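Local coordinates for protein Two-component system response regulator (Bacteroides fragilis, PDB 2QR3) that probably receives a phosphoryl signal through its N-terminal receiver domain, the part in this chain, and passes it on to sigma-54-dependent control of transcription, at residues Ile8-Asn12 with Lys13-Thr17; Phe69-His72 with Glu73-Gln77. One frame throughout, in Å; residues are numbered along the deposited sequence.

Contact 1 of 2, residues Ile8-Asn12 with Lys13-Thr17; sequences IVDDN and KGVLT
Asn12 touches Gly14 and Val15 just ahead of it and caps the helix that starts at Lys13. Its CB lies 3.8 Å from Val15 CG2. CG comes closer to the same methyl. With CG anti to the backbone N (chi1 -179°), the amide turns toward the first turn of the helix. There OD1 accepts from Gly14 N at 2.8 Å, the donor slightly tilted from the carbonyl plane, and weakly from Val15 N. ND2 packs on Val15 CG2. Asn12 O takes a straighter bond from Leu16 N (3.2 Å, 166° at the hydrogen). This is the loop between strand 5-9 and helix 13-23 of a CheY-like receiver, where the acidic pair Asp10 and Asp11 sits. Asp10 OD1 accepts from Asn12 N at 2.8 Å through its anti lone pair, an Asx turn. Asp10 OD2 comes within 3.5 Å of Val15 CG1, while its main polar partner is Lys109, a salt bridge. The side chains of Asp10 and Asn12 each cross that of Val15 at about a right angle. Lys13 bends back, and its NZ donates to Asp11 O from above the carbonyl plane. Further in, Leu16 CD2 packs against Asp10 CB and, at 3.7 Å, against Ile8 CG2.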
ATOM      1  N   ILE A   8      -1.467  -2.003  -5.182  1.00 14.74           N
ATOM      2  CA  ILE A   8      -0.164  -2.363  -4.610  1.00 15.18           C
ATOM      3  C   ILE A   8       0.950  -1.719  -5.433  1.00 15.62           C
ATOM      4  O   ILE A   8       1.005  -1.887  -6.675  1.00 16.35           O
ATOM      5  CB  ILE A   8      -0.004  -3.904  -4.536  1.00 15.96           C
ATOM      6  CG1 ILE A   8      -1.187  -4.501  -3.744  1.00 19.80           C
ATOM      7  CG2 ILE A   8       1.271  -4.276  -3.817  1.00 16.32           C
ATOM      8  CD1 ILE A   8      -2.201  -5.003  -4.624  1.00 27.13           C
ATOM      9  N   VAL A   9       1.827  -0.996  -4.748  1.00 15.50           N
ATOM     10  CA  VAL A   9       2.850  -0.189  -5.383  1.00 16.38           C
ATOM     11  C   VAL A   9       4.171  -0.745  -4.862  1.00 16.90           C
ATOM     12  O   VAL A   9       4.477  -0.627  -3.669  1.00 16.30           O
ATOM     13  CB  VAL A   9       2.720   1.315  -4.972  1.00 17.38           C
ATOM     14  CG1 VAL A   9       3.779   2.162  -5.686  1.00 18.08           C
ATOM     15  CG2 VAL A   9       1.272   1.858  -5.214  1.00 15.77           C
ATOM     16  N   ASP A  10       4.968  -1.331  -5.750  1.00 17.14           N
ATOM     17  CA  ASP A  10       6.254  -1.911  -5.298  1.00 18.44           C
ATOM     18  C   ASP A  10       7.204  -2.005  -6.495  1.00 19.60           C
ATOM     19  O   ASP A  10       6.758  -2.257  -7.623  1.00 19.78           O
ATOM     20  CB  ASP A  10       6.014  -3.297  -4.674  1.00 18.59           C
ATOM     21  CG  ASP A  10       7.146  -3.732  -3.721  1.00 21.37           C
ATOM     22  OD1 ASP A  10       8.287  -3.972  -4.193  1.00 22.90           O
ATOM     23  OD2 ASP A  10       6.911  -3.829  -2.484  1.00 23.58           O
ATOM     24  N   ASP A  11       8.491  -1.781  -6.229  1.00 21.40           N
ATOM     25  CA  ASP A  11       9.565  -1.857  -7.227  1.00 22.40           C
ATOM     26  C   ASP A  11       9.875  -3.302  -7.603  1.00 22.93           C
ATOM     27  O   ASP A  11      10.468  -3.554  -8.661  1.00 24.27           O
ATOM     28  CB  ASP A  11      10.845  -1.247  -6.652  1.00 23.17           C
ATOM     29  CG  ASP A  11      10.858   0.278  -6.713  1.00 27.96           C
ATOM     30  OD1 ASP A  11      10.044   0.859  -7.465  1.00 32.98           O
ATOM     31  OD2 ASP A  11      11.715   0.875  -6.014  1.00 34.11           O
ATOM     32  N   ASN A  12       9.494  -4.232  -6.731  1.00 20.94           N
ATOM     33  CA  ASN A  12       9.888  -5.638  -6.847  1.00 20.48           C
ATOM     34  C   ASN A  12       8.750  -6.416  -7.477  1.00 19.69           C
ATOM     35  O   ASN A  12       7.681  -6.584  -6.877  1.00 18.41           O
ATOM     36  CB  ASN A  12      10.284  -6.192  -5.463  1.00 20.51           C
ATOM     37  CG  ASN A  12      10.728  -7.668  -5.518  1.00 22.63           C
ATOM     38  OD1 ASN A  12      10.356  -8.410  -6.428  1.00 20.56           O
ATOM     39  ND2 ASN A  12      11.511  -8.086  -4.526  1.00 23.45           N
ATOM     40  N   LYS A  13       8.949  -6.842  -8.731  1.00 20.14           N
ATOM     41  CA  LYS A  13       7.858  -7.489  -9.467  1.00 19.78           C
ATOM     42  C   LYS A  13       7.428  -8.782  -8.801  1.00 18.17           C
ATOM     43  O   LYS A  13       6.259  -9.164  -8.882  1.00 17.36           O
ATOM     44  CB  LYS A  13       8.211  -7.686 -10.955  1.00 21.04           C
ATOM     45  CG  LYS A  13       8.038  -6.386 -11.787  1.00 26.37           C
ATOM     46  CD  LYS A  13       9.170  -5.390 -11.589  1.00 32.05           C
ATOM     47  CE  LYS A  13       8.763  -3.975 -11.921  1.00 34.89           C
ATOM     48  NZ  LYS A  13       9.919  -3.073 -11.603  1.00 34.57           N
ATOM     49  N   GLY A  14       8.353  -9.438  -8.098  1.00 17.32           N
ATOM     50  CA  GLY A  14       8.026 -10.708  -7.419  1.00 16.90           C
ATOM     51  C   GLY A  14       7.091 -10.477  -6.255  1.00 17.01           C
ATOM     52  O   GLY A  14       6.233 -11.304  -5.952  1.00 15.97           O
ATOM     53  N   VAL A  15       7.263  -9.329  -5.597  1.00 16.05           N
ATOM     54  CA  VAL A  15       6.385  -8.985  -4.455  1.00 17.29           C
ATOM     55  C   VAL A  15       4.987  -8.768  -5.014  1.00 17.53           C
ATOM     56  O   VAL A  15       3.996  -9.302  -4.481  1.00 17.30           O
ATOM     57  CB  VAL A  15       6.926  -7.750  -3.695  1.00 17.09           C
ATOM     58  CG1 VAL A  15       5.868  -7.146  -2.739  1.00 17.31           C
ATOM     59  CG2 VAL A  15       8.204  -8.117  -2.926  1.00 17.50           C
ATOM     60  N   LEU A  16       4.906  -8.052  -6.138  1.00 17.40           N
ATOM     61  CA  LEU A  16       3.612  -7.845  -6.807  1.00 17.20           C
ATOM     62  C   LEU A  16       2.948  -9.163  -7.204  1.00 17.85           C
ATOM     63  O   LEU A  16       1.766  -9.367  -6.949  1.00 18.69           O
ATOM     64  CB  LEU A  16       3.805  -6.968  -8.046  1.00 17.31           C
ATOM     65  CG  LEU A  16       4.322  -5.556  -7.748  1.00 15.88           C
ATOM     66  CD1 LEU A  16       4.450  -4.817  -9.068  1.00 19.09           C
ATOM     67  CD2 LEU A  16       3.333  -4.853  -6.773  1.00 16.89           C
ATOM     68  N   THR A  17       3.713 -10.060  -7.813  1.00 17.22           N
ATOM     69  CA  THR A  17       3.206 -11.400  -8.133  1.00 17.58           C
ATOM     70  C   THR A  17       2.653 -12.095  -6.882  1.00 17.27           C
ATOM     71  O   THR A  17       1.533 -12.617  -6.907  1.00 17.10           O
ATOM     72  CB  THR A  17       4.313 -12.254  -8.822  1.00 16.88           C
ATOM     73  OG1 THR A  17       4.696 -11.628 -10.057  1.00 17.43           O
ATOM     74  CG2 THR A  17       3.861 -13.690  -9.113  1.00 18.70           C
TER
HETATM   75  O   HOH W   1      11.630  -6.601  -9.921  1.00 32.07           O

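Contact 2 of 2, residues Phe69-His72 with Glu73-Gln77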
ATOM      1  N   PHE A  69       7.813  10.212   0.964  1.00 24.62           N
ATOM      2  CA  PHE A  69       7.427  11.187  -0.054  1.00 24.97           C
ATOM      3  C   PHE A  69       6.108  10.820  -0.735  1.00 24.52           C
ATOM      4  O   PHE A  69       5.183  11.643  -0.839  1.00 23.64           O
ATOM      5  CB  PHE A  69       8.540  11.304  -1.097  1.00 26.60           C
ATOM      6  CG  PHE A  69       8.138  12.110  -2.285  1.00 29.24           C
ATOM      7  CD1 PHE A  69       8.252  13.498  -2.270  1.00 32.22           C
ATOM      8  CD2 PHE A  69       7.600  11.490  -3.397  1.00 30.24           C
ATOM      9  CE1 PHE A  69       7.855  14.255  -3.371  1.00 33.14           C
ATOM     10  CE2 PHE A  69       7.185  12.233  -4.495  1.00 32.76           C
ATOM     11  CZ  PHE A  69       7.318  13.622  -4.476  1.00 31.05           C
ATOM     12  N   TRP A  70       6.003   9.570  -1.186  1.00 24.33           N
ATOM     13  CA  TRP A  70       4.785   9.108  -1.872  1.00 23.90           C
ATOM     14  C   TRP A  70       3.574   9.037  -0.954  1.00 23.02           C
ATOM     15  O   TRP A  70       2.446   9.319  -1.357  1.00 21.88           O
ATOM     16  CB  TRP A  70       5.059   7.769  -2.588  1.00 25.90           C
ATOM     17  CG  TRP A  70       5.982   7.978  -3.738  1.00 27.52           C
ATOM     18  CD1 TRP A  70       7.305   7.590  -3.837  1.00 29.20           C
ATOM     19  CD2 TRP A  70       5.685   8.695  -4.939  1.00 28.47           C
ATOM     20  NE1 TRP A  70       7.825   7.992  -5.056  1.00 30.85           N
ATOM     21  CE2 TRP A  70       6.852   8.678  -5.742  1.00 30.36           C
ATOM     22  CE3 TRP A  70       4.537   9.322  -5.428  1.00 29.15           C
ATOM     23  CZ2 TRP A  70       6.901   9.283  -7.002  1.00 30.78           C
ATOM     24  CZ3 TRP A  70       4.587   9.923  -6.676  1.00 30.15           C
ATOM     25  CH2 TRP A  70       5.761   9.910  -7.445  1.00 28.90           C
ATOM     26  N   LEU A  71       3.801   8.674   0.305  1.00 21.41           N
ATOM     27  CA  LEU A  71       2.703   8.694   1.278  1.00 20.58           C
ATOM     28  C   LEU A  71       2.135  10.098   1.335  1.00 20.96           C
ATOM     29  O   LEU A  71       0.915  10.315   1.334  1.00 20.14           O
ATOM     30  CB  LEU A  71       3.233   8.286   2.679  1.00 20.26           C
ATOM     31  CG  LEU A  71       2.399   8.650   3.910  1.00 21.57           C
ATOM     32  CD1 LEU A  71       1.096   7.823   3.968  1.00 20.76           C
ATOM     33  CD2 LEU A  71       3.278   8.356   5.146  1.00 20.32           C
ATOM     34  N   HIS A  72       3.030  11.072   1.377  1.00 20.50           N
ATOM     35  CA  HIS A  72       2.605  12.441   1.573  1.00 22.24           C
ATOM     36  C   HIS A  72       1.814  12.931   0.367  1.00 21.62           C
ATOM     37  O   HIS A  72       0.816  13.626   0.504  1.00 21.55           O
ATOM     38  CB  HIS A  72       3.825  13.320   1.815  1.00 22.98           C
ATOM     39  CG  HIS A  72       3.474  14.681   2.309  1.00 29.43           C
ATOM     40  ND1 HIS A  72       3.031  14.907   3.595  1.00 34.69           N
ATOM     41  CD2 HIS A  72       3.498  15.888   1.696  1.00 32.80           C
ATOM     42  CE1 HIS A  72       2.793  16.201   3.751  1.00 37.67           C
ATOM     43  NE2 HIS A  72       3.061  16.816   2.611  1.00 36.23           N
ATOM     44  N   GLU A  73       2.286  12.565  -0.813  1.00 22.48           N
ATOM     45  CA  GLU A  73       1.673  13.067  -2.044  1.00 23.39           C
ATOM     46  C   GLU A  73       0.315  12.440  -2.241  1.00 23.29           C
ATOM     47  O   GLU A  73      -0.636  13.109  -2.614  1.00 25.03           O
ATOM     48  CB  GLU A  73       2.591  12.820  -3.237  1.00 23.17           C
ATOM     49  CG  GLU A  73       3.858  13.680  -3.182  1.00 26.16           C
ATOM     50  CD  GLU A  73       3.544  15.184  -3.052  1.00 29.05           C
ATOM     51  OE1 GLU A  73       2.572  15.655  -3.693  1.00 30.20           O
ATOM     52  OE2 GLU A  73       4.253  15.855  -2.279  1.00 28.02           O
ATOM     53  N   ILE A  74       0.202  11.147  -1.943  1.00 23.62           N
ATOM     54  CA  ILE A  74      -1.101  10.509  -1.990  1.00 23.74           C
ATOM     55  C   ILE A  74      -2.059  11.163  -1.001  1.00 24.91           C
ATOM     56  O   ILE A  74      -3.189  11.482  -1.352  1.00 25.90           O
ATOM     57  CB  ILE A  74      -0.991   8.990  -1.688  1.00 23.96           C
ATOM     58  CG1 ILE A  74      -0.214   8.266  -2.804  1.00 22.48           C
ATOM     59  CG2 ILE A  74      -2.358   8.415  -1.401  1.00 24.30           C
ATOM     60  CD1 ILE A  74       0.165   6.776  -2.460  1.00 24.11           C
ATOM     61  N   LYS A  75      -1.623  11.392   0.241  1.00 25.65           N
ATOM     62  CA  LYS A  75      -2.532  11.975   1.248  1.00 26.34           C
ATOM     63  C   LYS A  75      -2.902  13.422   0.911  1.00 26.98           C
ATOM     64  O   LYS A  75      -3.967  13.906   1.280  1.00 27.31           O
ATOM     65  CB  LYS A  75      -1.944  11.895   2.664  1.00 27.11           C
ATOM     66  CG  LYS A  75      -1.578  10.475   3.146  1.00 28.63           C
ATOM     67  CD  LYS A  75      -2.744   9.477   3.124  1.00 31.27           C
ATOM     68  CE  LYS A  75      -3.710   9.740   4.261  1.00 34.12           C
ATOM     69  NZ  LYS A  75      -4.743   8.683   4.392  1.00 33.85           N
ATOM     70  N   ARG A  76      -2.022  14.109   0.196  1.00 27.14           N
ATOM     71  CA  ARG A  76      -2.284  15.490  -0.189  1.00 27.41           C
ATOM     72  C   ARG A  76      -3.546  15.592  -1.048  1.00 27.57           C
ATOM     73  O   ARG A  76      -4.371  16.491  -0.859  1.00 27.93           O
ATOM     74  CB  ARG A  76      -1.092  16.036  -0.966  1.00 27.72           C
ATOM     75  CG  ARG A  76      -1.048  17.556  -1.058  1.00 28.76           C
ATOM     76  CD  ARG A  76      -0.105  17.997  -2.184  1.00 27.57           C
ATOM     77  NE  ARG A  76       1.318  17.774  -1.915  1.00 29.44           N
ATOM     78  CZ  ARG A  76       2.112  18.612  -1.238  1.00 32.29           C
ATOM     79  NH1 ARG A  76       1.632  19.744  -0.694  1.00 30.88           N
ATOM     80  NH2 ARG A  76       3.399  18.311  -1.090  1.00 32.12           N
ATOM     81  N   GLN A  77      -3.679  14.671  -1.995  1.00 26.40           N
ATOM     82  CA  GLN A  77      -4.802  14.652  -2.918  1.00 26.89           C
ATOM     83  C   GLN A  77      -5.982  13.805  -2.444  1.00 27.41           C
ATOM     84  O   GLN A  77      -7.146  14.140  -2.723  1.00 28.19           O
ATOM     85  CB  GLN A  77      -4.336  14.126  -4.267  1.00 27.08           C
ATOM     86  CG  GLN A  77      -5.430  14.152  -5.328  1.00 30.66           C
ATOM     87  CD  GLN A  77      -5.703  15.549  -5.792  1.00 37.31           C
ATOM     88  OE1 GLN A  77      -4.781  16.375  -5.873  1.00 39.61           O
ATOM     89  NE2 GLN A  77      -6.971  15.844  -6.086  1.00 39.76           N
TER
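Phe69 and Glu73 meet one helical turn apart. Glu73 CG lies over one face of the Phe69 ring, a CH-pi contact 4.0 Å from the centroid and displaced toward the rim. CG sits anti to its own carbonyl carbon (chi1 -69°), and a bend at chi2 then carries the carboxylate toward Arg76. Arg76 grips both oxygens side-on. Its NE reaches OE1 of Glu73 at 3.0 Å. Its NH2 reaches OE2 of Glu73 at 2.9 Å, almost straight at 174°. Both oxygens are met on the syn side. Because each nitrogen holds a different oxygen, the pair of bonds restrains rotation of the carboxylate. The same Arg76 NH2 comes to the edge of the His72 ring, 3.7 Å from CD2 of His72. The ring and guanidinium planes are nearly perpendicular, 89° apart.

Beneath these groups the backbone runs in regular i to i+4 bonds, such as Ile74 N to Trp70 O at 3.0 Å. Next to Phe69, the Trp70 ring has Phe69 CE2 over the centre of one face. On the inner side, Leu71 CD1 touches Lys75 CG, while Lys75 NZ bonds the backbone O of Leu81. Leu71 and Ile74 both pack on Val83 of the next strand. The arrangement is that of an amphipathic helix flanking the parallel sheet of a receiver domain, with the Glu73–Arg76 salt bridge spaced i to i+3.

In the fold
The two contacts belong to one receiver domain, a five-stranded parallel sheet with helices on both sides. Contact 1 is where strand 5-9 passes into helix 13-23. Contact 2 lies within helix 67-77, which precedes strand 83-88. Their centres are 19 Å apart and their nearest atoms about 6 Å, without touching. Contact 1 borders the predicted phosphorylation site: Asp11 N bonds Asp54, and Asp10 lies close to it. The aspartate is not phosphorylated in this structure. Contact 2 reaches the same region through the loop after Asp54. Asp11 bonds Thr58 N weakly and touches Phe57, while Trp70 NE1 bonds Thr58 OG1 and its ring meets that of Phe57.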